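Local atomic coordinates of histidine--tRNA ligase (Thermus thermophilus, PDB entry 1H4V), a protein that joins L-histidine to tRNA(His) at the expense of ATP, releasing AMP and diphosphate, and works as a homodimeric class II aminoacyl-tRNA synthetase. Residues A[48-52]-A[79-85]; A[232-236]-A[265-269]. One frame throughout, in Å; residues are numbered along the deposited sequence.

Interaction 1 (A[48-52]-A[79-85])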
loop_
_atom_site.group_PDB
_atom_site.type_symbol
_atom_site.label_atom_id
_atom_site.label_comp_id
_atom_site.label_asym_id
_atom_site.label_seq_id
_atom_site.Cartn_x
_atom_site.Cartn_y
_atom_site.Cartn_z
ATOM N N GLN A 48 -6.782 3.040 -22.746
ATOM C CA GLN A 48 -7.026 4.403 -23.207
ATOM C C GLN A 48 -6.818 5.464 -22.128
ATOM O O GLN A 48 -6.578 6.623 -22.436
ATOM C CB GLN A 48 -8.437 4.518 -23.788
ATOM C CG GLN A 48 -9.542 4.126 -22.835
ATOM C CD GLN A 48 -10.904 4.195 -23.495
ATOM O OE1 GLN A 48 -11.303 5.240 -24.013
ATOM N NE2 GLN A 48 -11.627 3.081 -23.483
ATOM N N VAL A 49 -6.901 5.072 -20.864
ATOM C CA VAL A 49 -6.717 6.035 -19.792
ATOM C C VAL A 49 -5.306 6.597 -19.854
ATOM O O VAL A 49 -5.081 7.787 -19.607
ATOM C CB VAL A 49 -6.946 5.381 -18.424
ATOM C CG1 VAL A 49 -6.489 6.301 -17.310
ATOM C CG2 VAL A 49 -8.415 5.051 -18.266
ATOM N N PHE A 50 -4.369 5.740 -20.249
ATOM C CA PHE A 50 -2.966 6.121 -20.312
ATOM C C PHE A 50 -2.369 6.480 -21.662
ATOM O O PHE A 50 -1.173 6.759 -21.737
ATOM C CB PHE A 50 -2.131 5.029 -19.635
ATOM C CG PHE A 50 -2.510 4.799 -18.196
ATOM C CD1 PHE A 50 -3.031 3.579 -17.781
ATOM C CD2 PHE A 50 -2.373 5.820 -17.260
ATOM C CE1 PHE A 50 -3.409 3.382 -16.457
ATOM C CE2 PHE A 50 -2.748 5.630 -15.942
ATOM C CZ PHE A 50 -3.266 4.413 -15.535
ATOM N N GLU A 51 -3.178 6.477 -22.721
ATOM C CA GLU A 51 -2.679 6.855 -24.047
ATOM C C GLU A 51 -2.562 8.384 -24.061
ATOM O O GLU A 51 -3.458 9.085 -23.595
ATOM C CB GLU A 51 -3.626 6.348 -25.141
ATOM C CG GLU A 51 -3.779 4.820 -25.136
ATOM C CD GLU A 51 -4.640 4.287 -26.275
ATOM O OE1 GLU A 51 -5.770 4.793 -26.466
ATOM O OE2 GLU A 51 -4.188 3.349 -26.976
ATOM N N LYS A 52 -1.448 8.898 -24.578
ATOM C CA LYS A 52 -1.210 10.340 -24.591
ATOM C C LYS A 52 -1.702 11.113 -25.810
ATOM O O LYS A 52 -1.618 12.341 -25.840
ATOM C CB LYS A 52 0.282 10.615 -24.399
ATOM C CG LYS A 52 0.884 9.868 -23.228
ATOM C CD LYS A 52 0.102 10.119 -21.955
ATOM C CE LYS A 52 0.631 9.271 -20.814
ATOM N NZ LYS A 52 -0.233 9.391 -19.608
ATOM N N ARG A 79 -0.905 0.419 -14.315
ATOM C CA ARG A 79 -0.648 1.832 -14.055
ATOM C C ARG A 79 0.819 2.260 -14.243
ATOM O O ARG A 79 1.701 1.821 -13.504
ATOM C CB ARG A 79 -1.088 2.178 -12.634
ATOM C CG ARG A 79 -0.954 3.640 -12.296
ATOM C CD ARG A 79 -0.727 3.805 -10.807
ATOM N NE ARG A 79 -1.897 3.425 -10.038
ATOM C CZ ARG A 79 -1.845 2.853 -8.845
ATOM N NH1 ARG A 79 -0.674 2.583 -8.295
ATOM N NH2 ARG A 79 -2.965 2.578 -8.197
ATOM N N PRO A 80 1.089 3.129 -15.236
ATOM C CA PRO A 80 2.437 3.632 -15.536
ATOM C C PRO A 80 2.709 5.014 -14.937
ATOM O O PRO A 80 3.857 5.439 -14.826
ATOM C CB PRO A 80 2.438 3.689 -17.053
ATOM C CG PRO A 80 1.069 4.205 -17.318
ATOM C CD PRO A 80 0.182 3.401 -16.367
ATOM N N GLU A 81 1.640 5.713 -14.571
ATOM C CA GLU A 81 1.733 7.059 -14.003
ATOM C C GLU A 81 0.532 7.271 -13.093
ATOM O O GLU A 81 -0.417 6.495 -13.119
ATOM C CB GLU A 81 1.693 8.120 -15.109
ATOM C CG GLU A 81 0.364 8.145 -15.854
ATOM C CD GLU A 81 0.115 9.456 -16.577
ATOM O OE1 GLU A 81 0.943 9.830 -17.435
ATOM O OE2 GLU A 81 -0.910 10.116 -16.284
ATOM N N GLY A 82 0.557 8.342 -12.314
ATOM C CA GLY A 82 -0.551 8.602 -11.418
ATOM C C GLY A 82 -1.562 9.638 -11.866
ATOM O O GLY A 82 -2.761 9.473 -11.616
ATOM N N THR A 83 -1.088 10.687 -12.536
ATOM C CA THR A 83 -1.948 11.795 -12.968
ATOM C C THR A 83 -3.206 11.436 -13.744
ATOM O O THR A 83 -4.299 11.824 -13.337
ATOM C CB THR A 83 -1.157 12.847 -13.786
ATOM O OG1 THR A 83 0.028 13.222 -13.067
ATOM C CG2 THR A 83 -2.015 14.105 -14.003
ATOM N N ALA A 84 -3.066 10.706 -14.850
ATOM C CA ALA A 84 -4.231 10.326 -15.645
ATOM C C ALA A 84 -5.249 9.532 -14.822
ATOM O O ALA A 84 -6.456 9.715 -14.977
ATOM C CB ALA A 84 -3.808 9.518 -16.867
ATOM N N ALA A 85 -4.762 8.651 -13.955
ATOM C CA ALA A 85 -5.640 7.840 -13.109
ATOM C C ALA A 85 -6.410 8.717 -12.127
ATOM O O ALA A 85 -7.588 8.485 -11.866
ATOM C CB ALA A 85 -4.828 6.809 -12.345
#

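Interaction 2 (A[232-236]-A[265-269])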
loop_
_atom_site.group_PDB
_atom_site.type_symbol
_atom_site.label_atom_id
_atom_site.label_comp_id
_atom_site.label_asym_id
_atom_site.label_seq_id
_atom_site.Cartn_x
_atom_site.Cartn_y
_atom_site.Cartn_z
ATOM N N GLU A 232 -0.280 36.034 -21.747
ATOM C CA GLU A 232 -0.873 35.430 -20.557
ATOM C C GLU A 232 0.076 34.469 -19.853
ATOM O O GLU A 232 0.145 34.439 -18.619
ATOM C CB GLU A 232 -2.163 34.691 -20.929
ATOM C CG GLU A 232 -3.141 35.537 -21.732
ATOM C CD GLU A 232 -4.546 34.954 -21.764
ATOM O OE1 GLU A 232 -4.696 33.768 -22.129
ATOM O OE2 GLU A 232 -5.504 35.688 -21.428
ATOM N N ALA A 233 0.813 33.698 -20.647
ATOM C CA ALA A 233 1.755 32.717 -20.129
ATOM C C ALA A 233 2.904 33.343 -19.363
ATOM O O ALA A 233 3.378 32.778 -18.380
ATOM C CB ALA A 233 2.301 31.866 -21.272
ATOM N N ARG A 234 3.351 34.508 -19.810
ATOM C CA ARG A 234 4.467 35.191 -19.163
ATOM C C ARG A 234 4.025 35.813 -17.838
ATOM O O ARG A 234 4.793 35.873 -16.879
ATOM C CB ARG A 234 5.029 36.266 -20.105
ATOM N N ALA A 235 2.773 36.255 -17.793
ATOM C CA ALA A 235 2.220 36.877 -16.599
ATOM C C ALA A 235 1.962 35.830 -15.530
ATOM O O ALA A 235 2.136 36.096 -14.335
ATOM C CB ALA A 235 0.919 37.609 -16.943
ATOM N N HIS A 236 1.538 34.644 -15.965
ATOM C CA HIS A 236 1.248 33.544 -15.050
ATOM C C HIS A 236 2.547 33.063 -14.399
ATOM O O HIS A 236 2.606 32.830 -13.191
ATOM C CB HIS A 236 0.570 32.402 -15.811
ATOM C CG HIS A 236 -0.008 31.340 -14.929
ATOM N ND1 HIS A 236 0.746 30.311 -14.402
ATOM C CD2 HIS A 236 -1.269 31.152 -14.471
ATOM C CE1 HIS A 236 -0.026 29.536 -13.660
ATOM N NE2 HIS A 236 -1.254 30.024 -13.686
ATOM N N VAL A 265 0.755 22.519 -20.045
ATOM C CA VAL A 265 0.646 23.957 -20.234
ATOM C C VAL A 265 1.320 24.732 -19.097
ATOM O O VAL A 265 1.430 24.244 -17.973
ATOM C CB VAL A 265 -0.864 24.337 -20.351
ATOM C CG1 VAL A 265 -1.230 25.428 -19.371
ATOM C CG2 VAL A 265 -1.190 24.739 -21.774
ATOM N N ARG A 266 1.777 25.939 -19.410
ATOM C CA ARG A 266 2.430 26.811 -18.446
ATOM C C ARG A 266 3.445 26.122 -17.534
ATOM O O ARG A 266 4.302 25.373 -18.005
ATOM C CB ARG A 266 1.366 27.551 -17.623
ATOM C CG ARG A 266 0.444 28.372 -18.508
ATOM C CD ARG A 266 -0.579 29.223 -17.765
ATOM N NE ARG A 266 -1.404 29.918 -18.752
ATOM C CZ ARG A 266 -2.334 30.824 -18.480
ATOM N NH1 ARG A 266 -2.593 31.177 -17.231
ATOM N NH2 ARG A 266 -3.001 31.384 -19.474
ATOM N N THR A 267 3.335 26.378 -16.234
ATOM C CA THR A 267 4.250 25.844 -15.226
ATOM C C THR A 267 4.798 24.428 -15.374
ATOM O O THR A 267 4.074 23.477 -15.650
ATOM C CB THR A 267 3.629 25.932 -13.819
ATOM O OG1 THR A 267 3.050 27.226 -13.639
ATOM C CG2 THR A 267 4.690 25.737 -12.756
ATOM N N ALA A 268 6.102 24.313 -15.179
ATOM C CA ALA A 268 6.790 23.031 -15.208
ATOM C C ALA A 268 7.891 23.235 -14.183
ATOM O O ALA A 268 8.424 24.342 -14.061
ATOM C CB ALA A 268 7.380 22.762 -16.569
ATOM N N PHE A 269 8.234 22.193 -13.440
ATOM C CA PHE A 269 9.270 22.347 -12.439
ATOM C C PHE A 269 9.841 21.016 -12.022
ATOM O O PHE A 269 9.229 19.971 -12.227
ATOM C CB PHE A 269 8.711 23.075 -11.211
ATOM C CG PHE A 269 7.654 22.312 -10.486
ATOM C CD1 PHE A 269 7.994 21.439 -9.456
ATOM C CD2 PHE A 269 6.313 22.458 -10.832
ATOM C CE1 PHE A 269 7.009 20.717 -8.775
ATOM C CE2 PHE A 269 5.319 21.743 -10.162
ATOM C CZ PHE A 269 5.670 20.867 -9.124
HETATM O O HOH W 1 3.133 29.756 -15.271
#

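Interaction 1 (A[48-52]-A[79-85])
Phe-50 lays one ring face against Pro-80. Pro-80 CD sits 3.3 Å from the centroid of the Phe-50 ring and only 4° off the ring normal, a CH-pi contact. The ring also reaches the start of the helix: Phe-50 CD2 lies 4.0 Å from Ala-84 CB, and Phe-50 CZ lies 4.3 Å from Ala-85 CB. Val-49 adds a further apolar contact, with Val-49 CG1 4.2 Å from Ala-84 CB. Small alanine side chains let the loop come close, and the CA atoms of Phe-50 and Ala-84 are 6.4 Å apart. Both segments belong to the class II catalytic domain. Residues 79-85 lead from strand 75-78 of a small antiparallel sheet into helix 83-92. The 48-52 loop follows strand 44-46, the neighbour of 75-78 in that sheet. Glu-81 has two tasks here. Its OE2 accepts a hydrogen bond from Ala-84 N at 2.7 Å, which caps the helix start. Its OE1 forms a salt bridge with Lys-52 NZ at 2.5 Å, so the capping side chain is also tied to the loop. Arg-79 CA and CG lie 4.0 and 4.1 Å from Phe-50 CZ; its guanidinium turns to other partners and hydrogen-bonds Pro-109 O. Val-49 also packs on Ala-3 of the second subunit.

Interaction 2 (A[232-236]-A[265-269])
Residues 232-236 are helical, whereas 265-269 turn a corner at Arg-266 before running on as a strand. Ala-233 and Arg-266 make the closest CA pair, at 6.2 Å. Arg-266 has a positive phi of 44° at this corner. The contact packs helix 231-246 against the entry to strand 267-272, in the large mixed sheet of the class II catalytic domain. The extended Arg-266 side chain reaches across to the helix, so that its guanidinium lies beside Glu-232, Ala-233 and His-236. One face of the guanidinium meets the Glu-232 backbone, and Arg-266 NH2 is 3.7 Å from Glu-232 CB. At its edge, Arg-266 NH1 is 3.1 Å from His-236 CD2. The Glu-232 carboxylate adds a long salt bridge, OE1 to Arg-266 NH2 at 4.0 Å. Stronger partners of this arginine lie outside the pair: Asp-168 and Glu-135 both form salt bridges with it. His-236 points its CB toward the strand segment. Arg-266 CD stands over its ring face, 3.8 Å from the centroid, in a CH-pi contact. His-236 NE2 is hydrogen-bonded to Glu-135 O, and Thr-267 OG1 to Asp-140 OD1. On the other ring nitrogen a water bridges the segments: it is 2.6 Å from His-236 ND1 and donates to Thr-267 OG1 at 3.0 Å.

In the fold
Interactions 1 and 2 lie in the same catalytic domain and do not touch. Their centres are about 23 Å apart and their nearest atoms about 10 Å. Both segments of interaction 1 come earlier in the chain than those of interaction 2. From contact centre to chain centre is about 16 Å for interaction 1 and about 26 Å for interaction 2. Interaction 1 borders the second subunit through Val-49; no other chain touches interaction 2. Lys-52 touches Leu-261 and Tyr-263, in the loop that leads into 265-269. That loop carries the Arg-Gly-Leu-Asp-Tyr-Tyr signature, which lines the histidine pocket in this family. It probably does so here, but the entry is ligand-free.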